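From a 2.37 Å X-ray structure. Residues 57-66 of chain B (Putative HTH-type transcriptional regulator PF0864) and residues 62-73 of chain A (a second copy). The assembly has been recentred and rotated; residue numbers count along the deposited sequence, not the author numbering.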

ATOM      1  N   GLU B  57      -9.996 -11.748  17.988  1.00 21.11           N
ATOM      2  CA  GLU B  57     -10.097 -13.218  17.964  1.00 21.33           C
ATOM      3  C   GLU B  57     -10.631 -13.762  16.635  1.00 20.94           C
ATOM      4  O   GLU B  57     -10.174 -14.804  16.171  1.00 20.93           O
ATOM      5  CB  GLU B  57     -10.815 -13.820  19.194  1.00 21.70           C
ATOM      6  CG  GLU B  57     -12.173 -13.220  19.598  1.00 22.96           C
ATOM      7  CD  GLU B  57     -12.550 -13.511  21.066  1.00 24.36           C
ATOM      8  OE1 GLU B  57     -13.757 -13.439  21.412  1.00 24.04           O
ATOM      9  OE2 GLU B  57     -11.637 -13.807  21.876  1.00 25.77           O
ATOM     10  N   ARG B  58     -11.549 -13.027  16.006  1.00 20.25           N
ATOM     11  CA  ARG B  58     -12.084 -13.405  14.692  1.00 19.51           C
ATOM     12  C   ARG B  58     -11.252 -12.908  13.493  1.00 18.55           C
ATOM     13  O   ARG B  58     -11.641 -13.089  12.352  1.00 18.95           O
ATOM     14  CB  ARG B  58     -13.577 -12.980  14.562  1.00 19.70           C
ATOM     15  N   GLY B  59     -10.112 -12.285  13.757  1.00 17.83           N
ATOM     16  CA  GLY B  59      -9.160 -11.912  12.704  1.00 16.51           C
ATOM     17  C   GLY B  59      -9.506 -10.701  11.849  1.00 16.12           C
ATOM     18  O   GLY B  59      -8.885 -10.488  10.800  1.00 15.62           O
ATOM     19  N   VAL B  60     -10.496  -9.916  12.289  1.00 15.52           N
ATOM     20  CA  VAL B  60     -10.918  -8.713  11.581  1.00 14.92           C
ATOM     21  C   VAL B  60      -9.809  -7.646  11.685  1.00 15.15           C
ATOM     22  O   VAL B  60      -9.478  -7.000  10.700  1.00 14.96           O
ATOM     23  CB  VAL B  60     -12.292  -8.194  12.098  1.00 14.87           C
ATOM     24  CG1 VAL B  60     -12.776  -6.989  11.299  1.00 13.26           C
ATOM     25  CG2 VAL B  60     -13.344  -9.288  12.034  1.00 15.01           C
ATOM     26  N   ILE B  61      -9.253  -7.479  12.884  1.00 15.45           N
ATOM     27  CA  ILE B  61      -7.954  -6.821  13.072  1.00 15.70           C
ATOM     28  C   ILE B  61      -6.892  -7.915  12.957  1.00 15.37           C
ATOM     29  O   ILE B  61      -6.784  -8.793  13.808  1.00 15.20           O
ATOM     30  CB  ILE B  61      -7.843  -6.098  14.446  1.00 15.58           C
ATOM     31  CG1 ILE B  61      -8.933  -5.020  14.598  1.00 16.22           C
ATOM     32  CG2 ILE B  61      -6.450  -5.473  14.610  1.00 16.41           C
ATOM     33  CD1 ILE B  61      -9.201  -4.570  16.046  1.00 16.75           C
ATOM     34  N   GLU B  62      -6.134  -7.888  11.874  1.00 15.49           N
ATOM     35  CA  GLU B  62      -5.217  -8.964  11.591  1.00 14.95           C
ATOM     36  C   GLU B  62      -3.893  -8.686  12.286  1.00 14.46           C
ATOM     37  O   GLU B  62      -3.243  -9.607  12.829  1.00 14.18           O
ATOM     38  CB  GLU B  62      -5.034  -9.100  10.080  1.00 15.22           C
ATOM     39  CG  GLU B  62      -3.923 -10.055   9.677  1.00 18.60           C
ATOM     40  CD  GLU B  62      -3.698 -10.133   8.173  1.00 24.20           C
ATOM     41  OE1 GLU B  62      -4.681 -10.348   7.419  1.00 23.92           O
ATOM     42  OE2 GLU B  62      -2.514 -10.001   7.752  1.00 28.09           O
ATOM     43  N   ARG B  63      -3.516  -7.408  12.295  1.00 13.89           N
ATOM     44  CA  ARG B  63      -2.162  -7.002  12.636  1.00 14.16           C
ATOM     45  C   ARG B  63      -2.091  -5.515  12.922  1.00 13.54           C
ATOM     46  O   ARG B  63      -2.783  -4.737  12.275  1.00 13.10           O
ATOM     47  CB  ARG B  63      -1.201  -7.347  11.476  1.00 14.54           C
ATOM     48  CG  ARG B  63       0.215  -7.664  11.952  1.00 15.60           C
ATOM     49  CD  ARG B  63       1.106  -8.159  10.834  1.00 15.22           C
ATOM     50  NE  ARG B  63       1.826  -7.061  10.179  1.00 17.74           N
ATOM     51  CZ  ARG B  63       1.919  -6.922   8.862  1.00 18.66           C
ATOM     52  NH1 ARG B  63       1.334  -7.795   8.072  1.00 20.16           N
ATOM     53  NH2 ARG B  63       2.582  -5.911   8.327  1.00 22.10           N
ATOM     54  N   TYR B  64      -1.260  -5.152  13.909  1.00 13.67           N
ATOM     55  CA  TYR B  64      -0.851  -3.765  14.217  1.00 12.26           C
ATOM     56  C   TYR B  64       0.542  -3.510  13.643  1.00 12.28           C
ATOM     57  O   TYR B  64       1.471  -4.293  13.845  1.00 12.25           O
ATOM     58  CB  TYR B  64      -0.793  -3.536  15.730  1.00 12.54           C
ATOM     59  CG  TYR B  64      -2.124  -3.602  16.407  1.00 12.49           C
ATOM     60  CD1 TYR B  64      -2.688  -2.475  16.965  1.00 12.08           C
ATOM     61  CD2 TYR B  64      -2.827  -4.799  16.482  1.00 16.04           C
ATOM     62  CE1 TYR B  64      -3.927  -2.522  17.562  1.00 13.62           C
ATOM     63  CE2 TYR B  64      -4.066  -4.865  17.110  1.00 16.05           C
ATOM     64  CZ  TYR B  64      -4.615  -3.719  17.635  1.00 14.15           C
ATOM     65  OH  TYR B  64      -5.847  -3.771  18.235  1.00 13.81           O
ATOM     66  N   THR B  65       0.692  -2.406  12.931  1.00 12.39           N
ATOM     67  CA  THR B  65       1.971  -2.064  12.322  1.00 12.08           C
ATOM     68  C   THR B  65       2.203  -0.543  12.396  1.00 11.95           C
ATOM     69  O   THR B  65       1.381   0.184  12.965  1.00 12.05           O
ATOM     70  CB  THR B  65       2.016  -2.616  10.868  1.00 12.07           C
ATOM     71  OG1 THR B  65       3.352  -2.557  10.358  1.00 13.62           O
ATOM     72  CG2 THR B  65       1.048  -1.865   9.950  1.00 12.00           C
ATOM     73  N   ILE B  66       3.299  -0.070  11.796  1.00 11.97           N
ATOM     74  CA  ILE B  66       3.609   1.359  11.734  1.00 11.09           C
ATOM     75  C   ILE B  66       3.785   1.822  10.293  1.00 11.74           C
ATOM     76  O   ILE B  66       4.143   1.038   9.407  1.00 11.98           O
ATOM     77  CB  ILE B  66       4.924   1.735  12.543  1.00 11.20           C
ATOM     78  CG1 ILE B  66       6.137   0.924  12.066  1.00  9.08           C
ATOM     79  CG2 ILE B  66       4.711   1.645  14.075  1.00  8.12           C
ATOM     80  CD1 ILE B  66       7.477   1.520  12.463  1.00  5.97           C
TER
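Chain A, residues 62-73: ERYTIILGEQLK

Two copies of one protein pair edge to edge as extended strands: 62-68 of chain A runs antiparallel to 61-66 of chain B, their axes 158° apart in direction and 4.6 Å apart at closest approach. T65(A) sits opposite T65(B) (CA-CA 5.6 Å), where T65(A) N donates to T65(B) O at 2.9 Å and T65(B) N to T65(A) O at 3.0 Å, both nearly linear. I66(A) faces Y64(B) and Y64(A) faces I66(B), CA-CA 4.5 and 4.4 Å. I67(A) pairs with R63(B): I67(A) N gives a hydrogen bond to R63(B) O (2.8 Å), while I67(A) O accepts from E62(B) N (2.9 Å). A beta bulge here shifts the register by one, so that L68(A) meets I61(B). Beyond it chain A leaves the strand, yet G69(A) N still reaches V60(B) O (2.7 Å). G69(A) has no room for a side chain: a CB would clash with G59(B) O.

On the tyrosine face, I66(A) CG2 lies over the Y64(B) ring, 3.8 Å from its centroid, and I66(B) CG2 repeats this on Y64(A) at 3.9 Å. On the other face, I67(A) CD1 covers the R63(B) guanidinium, 3.3 Å from CZ of R63(B). Past the strand, L72(A) CD1 packs tightly on V60(B) CG1 (3.1 Å), and Q71(A) NE2 donates to R58(B) O (3.0 Å).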

ATOM      1  N   GLU A  62       5.977   7.492  11.355  1.00 15.17           N
ATOM      2  CA  GLU A  62       4.952   8.446  10.956  1.00 14.50           C
ATOM      3  C   GLU A  62       3.621   8.199  11.658  1.00 13.79           C
ATOM      4  O   GLU A  62       2.934   9.160  12.040  1.00 14.00           O
ATOM      5  CB  GLU A  62       4.733   8.466   9.442  1.00 14.92           C
ATOM      6  CG  GLU A  62       3.707   9.527   9.040  1.00 17.48           C
ATOM      7  CD  GLU A  62       3.142   9.294   7.670  1.00 21.80           C
ATOM      8  OE1 GLU A  62       3.866   9.622   6.689  1.00 21.00           O
ATOM      9  OE2 GLU A  62       1.972   8.787   7.582  1.00 24.45           O
ATOM     10  N   ARG A  63       3.256   6.933  11.854  1.00 11.72           N
ATOM     11  CA  ARG A  63       1.895   6.637  12.295  1.00 10.80           C
ATOM     12  C   ARG A  63       1.792   5.175  12.660  1.00 10.09           C
ATOM     13  O   ARG A  63       2.504   4.376  12.100  1.00 10.31           O
ATOM     14  CB  ARG A  63       0.907   6.958  11.155  1.00 10.78           C
ATOM     15  CG  ARG A  63      -0.572   6.903  11.517  1.00 10.74           C
ATOM     16  CD  ARG A  63      -1.365   7.919  10.687  1.00 13.79           C
ATOM     17  NE  ARG A  63      -1.578   7.424   9.335  1.00 16.85           N
ATOM     18  CZ  ARG A  63      -2.378   6.399   9.058  1.00 16.95           C
ATOM     19  NH1 ARG A  63      -3.032   5.784  10.041  1.00 17.21           N
ATOM     20  NH2 ARG A  63      -2.525   5.987   7.813  1.00 14.07           N
ATOM     21  N   TYR A  64       0.911   4.853  13.606  1.00  9.22           N
ATOM     22  CA  TYR A  64       0.562   3.504  13.990  1.00  8.51           C
ATOM     23  C   TYR A  64      -0.784   3.186  13.368  1.00  9.28           C
ATOM     24  O   TYR A  64      -1.713   3.995  13.444  1.00  9.26           O
ATOM     25  CB  TYR A  64       0.437   3.414  15.526  1.00  8.44           C
ATOM     26  CG  TYR A  64       1.770   3.523  16.268  1.00  7.28           C
ATOM     27  CD1 TYR A  64       2.381   2.393  16.807  1.00  7.37           C
ATOM     28  CD2 TYR A  64       2.427   4.765  16.400  1.00  8.06           C
ATOM     29  CE1 TYR A  64       3.649   2.495  17.495  1.00  8.01           C
ATOM     30  CE2 TYR A  64       3.661   4.888  17.068  1.00  6.96           C
ATOM     31  CZ  TYR A  64       4.267   3.760  17.596  1.00  7.35           C
ATOM     32  OH  TYR A  64       5.469   3.901  18.247  1.00  6.66           O
ATOM     33  N   THR A  65      -0.913   2.002  12.764  1.00  9.54           N
ATOM     34  CA  THR A  65      -2.176   1.628  12.147  1.00  8.89           C
ATOM     35  C   THR A  65      -2.488   0.111  12.287  1.00  8.81           C
ATOM     36  O   THR A  65      -1.696  -0.666  12.847  1.00  8.66           O
ATOM     37  CB  THR A  65      -2.243   2.167  10.666  1.00  9.39           C
ATOM     38  OG1 THR A  65      -3.552   1.959  10.110  1.00  7.75           O
ATOM     39  CG2 THR A  65      -1.206   1.508   9.796  1.00  9.72           C
ATOM     40  N   ILE A  66      -3.663  -0.293  11.831  1.00  8.62           N
ATOM     41  CA  ILE A  66      -4.012  -1.706  11.769  1.00  8.41           C
ATOM     42  C   ILE A  66      -4.207  -2.167  10.320  1.00  8.53           C
ATOM     43  O   ILE A  66      -4.394  -1.365   9.401  1.00  7.19           O
ATOM     44  CB  ILE A  66      -5.271  -2.052  12.604  1.00  8.64           C
ATOM     45  CG1 ILE A  66      -6.461  -1.228  12.107  1.00  6.37           C
ATOM     46  CG2 ILE A  66      -4.991  -1.897  14.126  1.00  6.99           C
ATOM     47  CD1 ILE A  66      -7.790  -1.897  12.332  1.00  4.31           C
ATOM     48  N   ILE A  67      -4.098  -3.477  10.140  1.00  9.33           N
ATOM     49  CA  ILE A  67      -4.280  -4.136   8.863  1.00  9.66           C
ATOM     50  C   ILE A  67      -5.553  -4.926   9.035  1.00 10.03           C
ATOM     51  O   ILE A  67      -5.703  -5.641  10.023  1.00 10.33           O
ATOM     52  CB  ILE A  67      -3.067  -5.057   8.554  1.00  9.52           C
ATOM     53  CG1 ILE A  67      -1.897  -4.201   8.063  1.00  9.37           C
ATOM     54  CG2 ILE A  67      -3.412  -6.124   7.479  1.00  9.52           C
ATOM     55  CD1 ILE A  67      -0.587  -4.797   8.358  1.00 12.49           C
ATOM     56  N   LEU A  68      -6.483  -4.771   8.104  1.00 10.75           N
ATOM     57  CA  LEU A  68      -7.791  -5.435   8.206  1.00 11.66           C
ATOM     58  C   LEU A  68      -7.757  -6.887   7.703  1.00 12.53           C
ATOM     59  O   LEU A  68      -6.947  -7.236   6.852  1.00 12.26           O
ATOM     60  CB  LEU A  68      -8.853  -4.627   7.459  1.00 11.36           C
ATOM     61  CG  LEU A  68      -9.234  -3.283   8.082  1.00 10.04           C
ATOM     62  CD1 LEU A  68     -10.399  -2.683   7.372  1.00  9.07           C
ATOM     63  CD2 LEU A  68      -9.551  -3.455   9.551  1.00  8.66           C
ATOM     64  N   GLY A  69      -8.627  -7.731   8.250  1.00 13.62           N
ATOM     65  CA  GLY A  69      -8.636  -9.164   7.912  1.00 14.80           C
ATOM     66  C   GLY A  69      -9.515  -9.454   6.714  1.00 15.88           C
ATOM     67  O   GLY A  69     -10.216  -8.571   6.232  1.00 16.21           O
ATOM     68  N   GLU A  70      -9.513 -10.695   6.234  1.00 17.34           N
ATOM     69  CA  GLU A  70     -10.157 -10.970   4.942  1.00 18.16           C
ATOM     70  C   GLU A  70     -11.662 -10.693   4.838  1.00 18.03           C
ATOM     71  O   GLU A  70     -12.161 -10.515   3.732  1.00 18.36           O
ATOM     72  CB  GLU A  70      -9.724 -12.320   4.334  1.00 18.51           C
ATOM     73  CG  GLU A  70     -10.461 -13.593   4.763  1.00 21.48           C
ATOM     74  CD  GLU A  70     -10.321 -14.701   3.692  1.00 25.38           C
ATOM     75  OE1 GLU A  70      -9.477 -14.535   2.774  1.00 26.82           O
ATOM     76  OE2 GLU A  70     -11.053 -15.727   3.747  1.00 26.92           O
ATOM     77  N   GLN A  71     -12.355 -10.588   5.975  1.00 18.06           N
ATOM     78  CA  GLN A  71     -13.768 -10.155   6.020  1.00 18.08           C
ATOM     79  C   GLN A  71     -13.981  -8.740   5.497  1.00 18.38           C
ATOM     80  O   GLN A  71     -15.088  -8.402   5.048  1.00 19.19           O
ATOM     81  CB  GLN A  71     -14.322 -10.178   7.451  1.00 17.69           C
ATOM     82  CG  GLN A  71     -14.332 -11.527   8.123  1.00 18.32           C
ATOM     83  CD  GLN A  71     -13.041 -11.828   8.872  1.00 18.62           C
ATOM     84  OE1 GLN A  71     -11.983 -11.222   8.611  1.00 16.86           O
ATOM     85  NE2 GLN A  71     -13.120 -12.772   9.819  1.00 16.75           N
ATOM     86  N   LEU A  72     -12.960  -7.890   5.596  1.00 17.93           N
ATOM     87  CA  LEU A  72     -13.134  -6.506   5.165  1.00 17.40           C
ATOM     88  C   LEU A  72     -12.244  -6.144   3.990  1.00 16.89           C
ATOM     89  O   LEU A  72     -12.360  -5.041   3.452  1.00 16.85           O
ATOM     90  CB  LEU A  72     -12.912  -5.524   6.319  1.00 17.94           C
ATOM     91  CG  LEU A  72     -14.007  -5.289   7.360  1.00 18.38           C
ATOM     92  CD1 LEU A  72     -13.822  -6.265   8.448  1.00 18.33           C
ATOM     93  CD2 LEU A  72     -13.912  -3.890   7.940  1.00 17.96           C
ATOM     94  N   LYS A  73     -11.358  -7.054   3.597  1.00 16.32           N
ATOM     95  CA  LYS A  73     -10.583  -6.882   2.362  1.00 16.53           C
ATOM     96  C   LYS A  73     -11.436  -7.072   1.098  1.00 16.18           C
ATOM     97  O   LYS A  73     -12.298  -7.961   1.061  1.00 16.51           O
ATOM     98  CB  LYS A  73      -9.442  -7.887   2.308  1.00 16.26           C
ATOM     99  CG  LYS A  73      -8.279  -7.540   3.194  1.00 16.88           C
ATOM    100  CD  LYS A  73      -7.026  -8.253   2.708  1.00 19.33           C
ATOM    101  CE  LYS A  73      -7.082  -9.768   2.854  1.00 20.52           C
ATOM    102  NZ  LYS A  73      -5.811 -10.331   2.273  1.00 24.35           N
TER